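Local coordinates for endo-arabinase (Bacteroides thetaiotaomicron, PDB 5C0P), which probably hydrolyses glycosidic bonds in arabinan breakdown, as a metal-binding member of glycosyl hydrolase family 43, at residues 252-264 with 272-284. Numbering follows the deposited sequence.
Sequences ETLNSDDGGHAMV and LMISYHAPNSQTE. With MG (magnesium ion), chain C; GOL (glycerol), chain I.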
ATOM      1  N   GLU A 252      -1.693 -19.515  -6.987  1.00 14.37           N
ATOM      2  CA  GLU A 252      -2.041 -19.710  -5.576  1.00 17.05           C
ATOM      3  C   GLU A 252      -1.774 -18.448  -4.768  1.00 14.92           C
ATOM      4  O   GLU A 252      -0.785 -17.746  -5.013  1.00 14.76           O
ATOM      5  CB  GLU A 252      -1.251 -20.873  -4.966  1.00 20.18           C
ATOM      6  CG  GLU A 252      -1.273 -22.163  -5.780  1.00 26.63           C
ATOM      7  CD  GLU A 252      -2.656 -22.782  -5.895  1.00 39.65           C
ATOM      8  OE1 GLU A 252      -3.528 -22.475  -5.051  1.00 46.85           O
ATOM      9  OE2 GLU A 252      -2.872 -23.584  -6.830  1.00 43.44           O
ATOM     10  N   THR A 253      -2.642 -18.168  -3.797  1.00 14.50           N
ATOM     11  CA  THR A 253      -2.407 -17.043  -2.899  1.00 13.24           C
ATOM     12  C   THR A 253      -1.305 -17.387  -1.902  1.00 13.86           C
ATOM     13  O   THR A 253      -1.011 -18.562  -1.673  1.00 15.34           O
ATOM     14  CB  THR A 253      -3.686 -16.621  -2.143  1.00 14.96           C
ATOM     15  OG1 THR A 253      -4.135 -17.687  -1.303  1.00 14.67           O
ATOM     16  CG2 THR A 253      -4.791 -16.265  -3.124  1.00 16.92           C
ATOM     17  N   LEU A 254      -0.694 -16.363  -1.319  1.00 13.83           N
ATOM     18  CA  LEU A 254       0.350 -16.585  -0.323  1.00 13.75           C
ATOM     19  C   LEU A 254      -0.232 -17.139   0.970  1.00 17.38           C
ATOM     20  O   LEU A 254       0.458 -17.821   1.725  1.00 17.48           O
ATOM     21  CB  LEU A 254       1.083 -15.286  -0.005  1.00 14.93           C
ATOM     22  CG  LEU A 254       2.289 -14.872  -0.845  1.00 20.93           C
ATOM     23  CD1 LEU A 254       1.928 -14.700  -2.296  1.00 25.51           C
ATOM     24  CD2 LEU A 254       2.880 -13.597  -0.287  1.00 17.37           C
ATOM     25  N   ASN A 255      -1.500 -16.825   1.228  1.00 14.72           N
ATOM     26  CA  ASN A 255      -2.081 -17.023   2.553  1.00 13.81           C
ATOM     27  C   ASN A 255      -3.521 -17.519   2.507  1.00 13.54           C
ATOM     28  O   ASN A 255      -4.207 -17.350   1.494  1.00 14.59           O
ATOM     29  CB  ASN A 255      -2.019 -15.707   3.337  1.00 12.42           C
ATOM     30  CG  ASN A 255      -2.795 -14.587   2.659  1.00 15.08           C
ATOM     31  OD1 ASN A 255      -2.817 -14.474   1.425  1.00 13.21           O
ATOM     32  ND2 ASN A 255      -3.446 -13.758   3.461  1.00 12.51           N
ATOM     33  N   SER A 256      -3.971 -18.119   3.609  1.00 14.36           N
ATOM     34  CA  SER A 256      -5.334 -18.611   3.735  1.00 14.53           C
ATOM     35  C   SER A 256      -5.968 -18.127   5.025  1.00 13.53           C
ATOM     36  O   SER A 256      -6.933 -18.722   5.510  1.00 16.76           O
ATOM     37  CB  SER A 256      -5.355 -20.137   3.699  1.00 18.30           C
ATOM     38  OG  SER A 256      -5.016 -20.606   2.408  1.00 24.74           O
ATOM     39  N   ASP A 257      -5.433 -17.042   5.575  1.00 12.96           N
ATOM     40  CA  ASP A 257      -5.920 -16.521   6.845  1.00 14.02           C
ATOM     41  C   ASP A 257      -6.857 -15.309   6.727  1.00 13.03           C
ATOM     42  O   ASP A 257      -7.066 -14.595   7.711  1.00 13.85           O
ATOM     43  CB  ASP A 257      -4.742 -16.192   7.774  1.00 13.39           C
ATOM     44  CG  ASP A 257      -3.763 -15.215   7.165  1.00 14.02           C
ATOM     45  OD1 ASP A 257      -4.040 -14.696   6.065  1.00 13.44           O
ATOM     46  OD2 ASP A 257      -2.717 -14.958   7.808  1.00 15.95           O
ATOM     47  N   ASP A 258      -7.430 -15.103   5.538  1.00 12.45           N
ATOM     48  CA  ASP A 258      -8.365 -13.998   5.291  1.00 11.52           C
ATOM     49  C   ASP A 258      -7.657 -12.665   5.491  1.00 12.90           C
ATOM     50  O   ASP A 258      -8.271 -11.675   5.878  1.00 14.66           O
ATOM     51  CB  ASP A 258      -9.606 -14.119   6.203  1.00 12.95           C
ATOM     52  CG  ASP A 258     -10.733 -13.179   5.810  1.00 15.70           C
ATOM     53  OD1 ASP A 258     -10.993 -13.038   4.602  1.00 14.61           O
ATOM     54  OD2 ASP A 258     -11.375 -12.588   6.719  1.00 14.27           O
ATOM     55  N   GLY A 259      -6.359 -12.643   5.206  1.00 12.44           N
ATOM     56  CA  GLY A 259      -5.567 -11.440   5.373  1.00 10.73           C
ATOM     57  C   GLY A 259      -5.131 -10.813   4.067  1.00  9.27           C
ATOM     58  O   GLY A 259      -5.090 -11.472   3.028  1.00 10.59           O
ATOM     59  N   GLY A 260      -4.779  -9.532   4.103  1.00  7.87           N
ATOM     60  CA  GLY A 260      -4.297  -8.888   2.892  1.00  8.94           C
ATOM     61  C   GLY A 260      -3.788  -7.478   3.097  1.00 10.24           C
ATOM     62  O   GLY A 260      -3.566  -7.038   4.228  1.00  9.68           O
ATOM     63  N   HIS A 261      -3.627  -6.773   1.980  1.00 10.01           N
ATOM     64  CA  HIS A 261      -2.954  -5.475   1.911  1.00  9.25           C
ATOM     65  C   HIS A 261      -1.552  -5.561   2.505  1.00  9.55           C
ATOM     66  O   HIS A 261      -1.262  -5.030   3.590  1.00  8.79           O
ATOM     67  CB  HIS A 261      -3.771  -4.337   2.534  1.00  9.49           C
ATOM     68  CG  HIS A 261      -3.296  -2.978   2.115  1.00  8.40           C
ATOM     69  ND1 HIS A 261      -4.065  -2.125   1.355  1.00  9.32           N
ATOM     70  CD2 HIS A 261      -2.116  -2.351   2.313  1.00  9.83           C
ATOM     71  CE1 HIS A 261      -3.381  -1.017   1.120  1.00 10.76           C
ATOM     72  NE2 HIS A 261      -2.195  -1.128   1.682  1.00  9.96           N
ATOM     73  N   ALA A 262      -0.685  -6.244   1.766  1.00 10.27           N
ATOM     74  CA  ALA A 262       0.657  -6.572   2.226  1.00 10.15           C
ATOM     75  C   ALA A 262       1.714  -5.693   1.593  1.00  9.10           C
ATOM     76  O   ALA A 262       1.555  -5.200   0.470  1.00 12.29           O
ATOM     77  CB  ALA A 262       0.972  -8.032   1.923  1.00 12.33           C
HETATM   78  N   MSE A 263       2.803  -5.503   2.327  1.00  7.93           N
HETATM   79  CA  MSE A 263       4.028  -4.964   1.760  1.00 10.01           C
HETATM   80  C   MSE A 263       5.193  -5.756   2.360  1.00 11.86           C
HETATM   81  O   MSE A 263       5.027  -6.489   3.350  1.00 10.01           O
HETATM   82  CB  MSE A 263       4.153  -3.449   2.010  1.00  9.51           C
HETATM   83  CG  MSE A 263       3.959  -3.033   3.470  1.00 13.24           C
HETATM   84 SE   MSE A 263       5.540  -3.235   4.598  0.64 12.07          SE
HETATM   85  CE  MSE A 263       6.643  -1.872   3.751  1.00 13.69           C
ATOM     86  N   VAL A 264       6.359  -5.659   1.740  1.00  9.32           N
ATOM     87  CA  VAL A 264       7.547  -6.315   2.265  1.00 10.65           C
ATOM     88  C   VAL A 264       8.640  -5.291   2.537  1.00 12.08           C
ATOM     89  O   VAL A 264       8.701  -4.222   1.908  1.00 12.89           O
ATOM     90  CB  VAL A 264       8.074  -7.427   1.326  1.00 12.94           C
ATOM     91  CG1 VAL A 264       7.038  -8.549   1.183  1.00 14.43           C
ATOM     92  CG2 VAL A 264       8.424  -6.859  -0.031  1.00 15.33           C
ATOM     93  N   LEU A 272      14.217 -10.165   5.336  1.00 12.14           N
ATOM     94  CA  LEU A 272      13.005  -9.792   4.610  1.00 11.48           C
ATOM     95  C   LEU A 272      11.750 -10.207   5.388  1.00 12.91           C
ATOM     96  O   LEU A 272      11.643 -11.348   5.878  1.00 12.16           O
ATOM     97  CB  LEU A 272      13.013 -10.393   3.199  1.00 15.12           C
ATOM     98  CG  LEU A 272      11.967  -9.895   2.207  1.00 17.79           C
ATOM     99  CD1 LEU A 272      12.201  -8.424   1.846  1.00 17.97           C
ATOM    100  CD2 LEU A 272      11.969 -10.769   0.948  1.00 18.59           C
HETATM  101  N   MSE A 273      10.823  -9.258   5.524  1.00 12.38           N
HETATM  102  CA  MSE A 273       9.588  -9.455   6.277  1.00 10.33           C
HETATM  103  C   MSE A 273       8.392  -9.057   5.429  1.00 10.96           C
HETATM  104  O   MSE A 273       8.502  -8.200   4.554  1.00 10.43           O
HETATM  105  CB  MSE A 273       9.566  -8.562   7.528  1.00 12.83           C
HETATM  106  CG  MSE A 273      10.819  -8.596   8.371  1.00 14.98           C
HETATM  107 SE   MSE A 273      10.954 -10.236   9.381  0.63 18.94          SE
HETATM  108  CE  MSE A 273       9.447  -9.951  10.549  1.00 17.30           C
ATOM    109  N   ILE A 274       7.238  -9.653   5.722  1.00 10.61           N
ATOM    110  CA  ILE A 274       5.971  -9.199   5.152  1.00  9.18           C
ATOM    111  C   ILE A 274       5.101  -8.632   6.275  1.00  9.55           C
ATOM    112  O   ILE A 274       5.151  -9.108   7.406  1.00 11.16           O
ATOM    113  CB  ILE A 274       5.245 -10.333   4.380  1.00 10.86           C
ATOM    114  CG1 ILE A 274       4.013  -9.797   3.632  1.00 11.30           C
ATOM    115  CG2 ILE A 274       4.863 -11.473   5.314  1.00 12.22           C
ATOM    116  CD1 ILE A 274       3.448 -10.785   2.602  1.00 15.62           C
ATOM    117  N   SER A 275       4.343  -7.590   5.953  1.00  9.14           N
ATOM    118  CA  SER A 275       3.376  -7.001   6.877  1.00  9.54           C
ATOM    119  C   SER A 275       2.022  -6.891   6.182  1.00  9.24           C
ATOM    120  O   SER A 275       1.926  -6.344   5.071  1.00  9.94           O
ATOM    121  CB  SER A 275       3.856  -5.611   7.313  1.00 10.23           C
ATOM    122  OG  SER A 275       2.884  -4.938   8.107  1.00 10.99           O
ATOM    123  N   TYR A 276       0.977  -7.401   6.834  1.00  9.92           N
ATOM    124  CA  TYR A 276      -0.383  -7.332   6.297  1.00  9.47           C
ATOM    125  C   TYR A 276      -1.361  -7.443   7.448  1.00  8.97           C
ATOM    126  O   TYR A 276      -0.948  -7.691   8.567  1.00 11.41           O
ATOM    127  CB  TYR A 276      -0.633  -8.440   5.265  1.00 10.18           C
ATOM    128  CG  TYR A 276      -0.597  -9.870   5.766  1.00  9.54           C
ATOM    129  CD1 TYR A 276      -1.768 -10.560   6.059  1.00  8.65           C
ATOM    130  CD2 TYR A 276       0.609 -10.548   5.884  1.00 12.22           C
ATOM    131  CE1 TYR A 276      -1.736 -11.889   6.480  1.00 13.33           C
ATOM    132  CE2 TYR A 276       0.655 -11.875   6.304  1.00 11.27           C
ATOM    133  CZ  TYR A 276      -0.519 -12.530   6.605  1.00 11.17           C
ATOM    134  OH  TYR A 276      -0.464 -13.850   7.016  1.00 13.62           O
ATOM    135  N   HIS A 277      -2.658  -7.274   7.197  1.00  8.50           N
ATOM    136  CA  HIS A 277      -3.609  -7.477   8.289  1.00  9.21           C
ATOM    137  C   HIS A 277      -4.395  -8.756   8.091  1.00  9.83           C
ATOM    138  O   HIS A 277      -4.609  -9.186   6.961  1.00 10.21           O
ATOM    139  CB  HIS A 277      -4.562  -6.283   8.464  1.00  9.70           C
ATOM    140  CG  HIS A 277      -5.615  -6.188   7.401  1.00 10.13           C
ATOM    141  ND1 HIS A 277      -5.539  -5.289   6.362  1.00 10.60           N
ATOM    142  CD2 HIS A 277      -6.755  -6.895   7.205  1.00 10.86           C
ATOM    143  CE1 HIS A 277      -6.592  -5.434   5.575  1.00  9.59           C
ATOM    144  NE2 HIS A 277      -7.342  -6.413   6.065  1.00 10.71           N
ATOM    145  N   ALA A 278      -4.816  -9.367   9.192  1.00 10.22           N
ATOM    146  CA  ALA A 278      -5.707 -10.520   9.149  1.00  9.72           C
ATOM    147  C   ALA A 278      -6.486 -10.560  10.450  1.00  9.40           C
ATOM    148  O   ALA A 278      -6.027 -10.034  11.459  1.00 13.04           O
ATOM    149  CB  ALA A 278      -4.907 -11.806   8.976  1.00 11.85           C
ATOM    150  N   PRO A 279      -7.696 -11.140  10.437  1.00 11.78           N
ATOM    151  CA  PRO A 279      -8.503 -11.481   9.268  1.00 12.30           C
ATOM    152  C   PRO A 279      -9.021 -10.164   8.696  1.00 11.36           C
ATOM    153  O   PRO A 279      -8.505  -9.097   9.062  1.00 13.81           O
ATOM    154  CB  PRO A 279      -9.652 -12.297   9.871  1.00 12.89           C
ATOM    155  CG  PRO A 279      -9.821 -11.725  11.228  1.00 12.73           C
ATOM    156  CD  PRO A 279      -8.431 -11.356  11.692  1.00 12.74           C
ATOM    157  N   ASN A 280     -10.025 -10.218   7.829  1.00 12.74           N
ATOM    158  CA  ASN A 280     -10.402  -9.020   7.085  1.00 11.71           C
ATOM    159  C   ASN A 280     -11.614  -8.283   7.657  1.00 12.82           C
ATOM    160  O   ASN A 280     -12.111  -7.331   7.062  1.00 14.99           O
ATOM    161  CB  ASN A 280     -10.611  -9.349   5.606  1.00 11.11           C
ATOM    162  CG  ASN A 280     -10.663  -8.106   4.736  1.00 10.23           C
ATOM    163  OD1 ASN A 280      -9.847  -7.187   4.893  1.00 12.19           O
ATOM    164  ND2 ASN A 280     -11.638  -8.057   3.828  1.00 13.13           N
ATOM    165  N   SER A 281     -12.087  -8.727   8.814  1.00 13.16           N
ATOM    166  CA  SER A 281     -13.204  -8.059   9.470  1.00 14.29           C
ATOM    167  C   SER A 281     -13.159  -8.295  10.970  1.00 16.51           C
ATOM    168  O   SER A 281     -12.543  -9.258  11.433  1.00 16.93           O
ATOM    169  CB  SER A 281     -14.540  -8.557   8.904  1.00 16.02           C
ATOM    170  OG  SER A 281     -14.680  -9.953   9.091  1.00 18.31           O
ATOM    171  N   GLN A 282     -13.817  -7.401  11.714  1.00 16.03           N
ATOM    172  CA  GLN A 282     -14.034  -7.524  13.158  1.00 19.27           C
ATOM    173  C   GLN A 282     -12.784  -7.353  14.011  1.00 19.88           C
ATOM    174  O   GLN A 282     -12.778  -6.547  14.940  1.00 19.82           O
ATOM    175  CB  GLN A 282     -14.745  -8.834  13.520  1.00 21.35           C
ATOM    176  CG  GLN A 282     -16.128  -8.962  12.921  1.00 27.36           C
ATOM    177  N   THR A 283     -11.740  -8.119  13.711  1.00 14.86           N
ATOM    178  CA  THR A 283     -10.558  -8.148  14.567  1.00 15.51           C
ATOM    179  C   THR A 283      -9.254  -7.997  13.800  1.00 12.83           C
ATOM    180  O   THR A 283      -8.233  -8.561  14.215  1.00 14.42           O
ATOM    181  CB  THR A 283     -10.472  -9.469  15.346  1.00 17.71           C
ATOM    182  OG1 THR A 283     -10.513 -10.562  14.420  1.00 16.79           O
ATOM    183  CG2 THR A 283     -11.633  -9.596  16.334  1.00 19.43           C
ATOM    184  N   GLU A 284      -9.277  -7.239  12.701  1.00 10.38           N
ATOM    185  CA  GLU A 284      -8.082  -7.056  11.871  1.00 11.17           C
ATOM    186  C   GLU A 284      -6.893  -6.603  12.710  1.00 12.41           C
ATOM    187  O   GLU A 284      -6.991  -5.647  13.482  1.00 12.65           O
ATOM    188  CB  GLU A 284      -8.319  -6.008  10.778  1.00 10.54           C
ATOM    189  CG  GLU A 284      -9.559  -6.240   9.915  1.00 12.57           C
ATOM    190  CD  GLU A 284     -10.740  -5.398  10.363  1.00 17.33           C
ATOM    191  OE1 GLU A 284     -11.071  -5.419  11.562  1.00 18.32           O
ATOM    192  OE2 GLU A 284     -11.322  -4.699   9.515  1.00 16.01           O
TER
HETATM  193 MG    MG C 402      -0.593   0.383   1.739  1.00  6.93          MG
HETATM  194  C1  GOL I 408       3.978 -15.487   5.721  1.00 44.68           C
HETATM  195  C2  GOL I 408       3.307 -15.634   4.359  1.00 41.34           C
HETATM  196  O2  GOL I 408       4.070 -14.961   3.384  1.00 45.20           O
HETATM  197  C3  GOL I 408       1.913 -15.028   4.401  1.00 38.95           C
HETATM  198  O3  GOL I 408       1.080 -15.838   5.197  1.00 38.82           O
HETATM  199  O   HOH W   1     -13.738 -11.169   6.764  1.00 19.62           O
HETATM  200  O   HOH W   2       0.779  -1.158   2.223  1.00 11.70           O
HETATM  201  O   HOH W   3      -1.140   0.801   3.729  1.00 10.51           O
HETATM  202  O   HOH W   4       0.212   0.184  -0.191  1.00 11.36           O
HETATM  203  O   HOH W   5      -1.902   1.801   0.860  1.00 10.38           O
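Strands 260-264 and 272-278 pair as an antiparallel beta hairpin, their axes at 161°, within the beta-propeller fold of family 43 enzymes. Two hydrogen-bonded pairs, Gly260 with His277 and Met263 (selenomethionine) with Ser275, fix the register; Gly260 N reaches His277 O at 2.9 Å, and Met263 N reaches Ser275 O at 3.0 Å. Between them the register slips by one residue, a beta bulge in which His261 has positive phi. The His261 ring, its CG turned anti to the backbone N (chi1 -163°), extends toward the magnesium ion, which NE2 binds at 2.2 Å; Asp84 and four waters complete the coordination, so a residue of the bulge is itself a metal ligand.

On the other side of the hairpin, Tyr276 carries the contact with the incoming loop. The backbone places Tyr276 CB 3.7 Å from Ala262 CB; with CG between the backbone N and the carbonyl carbon (chi1 65°), the phenol is sent toward Asp257. Tyr276 OH donates to the syn lone pair of Asp257 OD2 at 2.6 Å, the carboxylate carbon lying at the ring edge, in its plane. Asp257 OD1 is held by Asn255 ND2 at 2.8 Å, so both oxygens are engaged. A phenylalanine in place of Tyr276 would probably leave OD2 without this donor and the carboxylate less firmly fixed in rotation.

Beyond the cis peptide before Pro279, Asp258 OD2 accepts the Asn280 N-H at 2.9 Å from well above the carboxylate plane. In the Gly260-His277 pair, Gly260 O lies 3.3 Å above one face of the His277 ring, offset toward its rim.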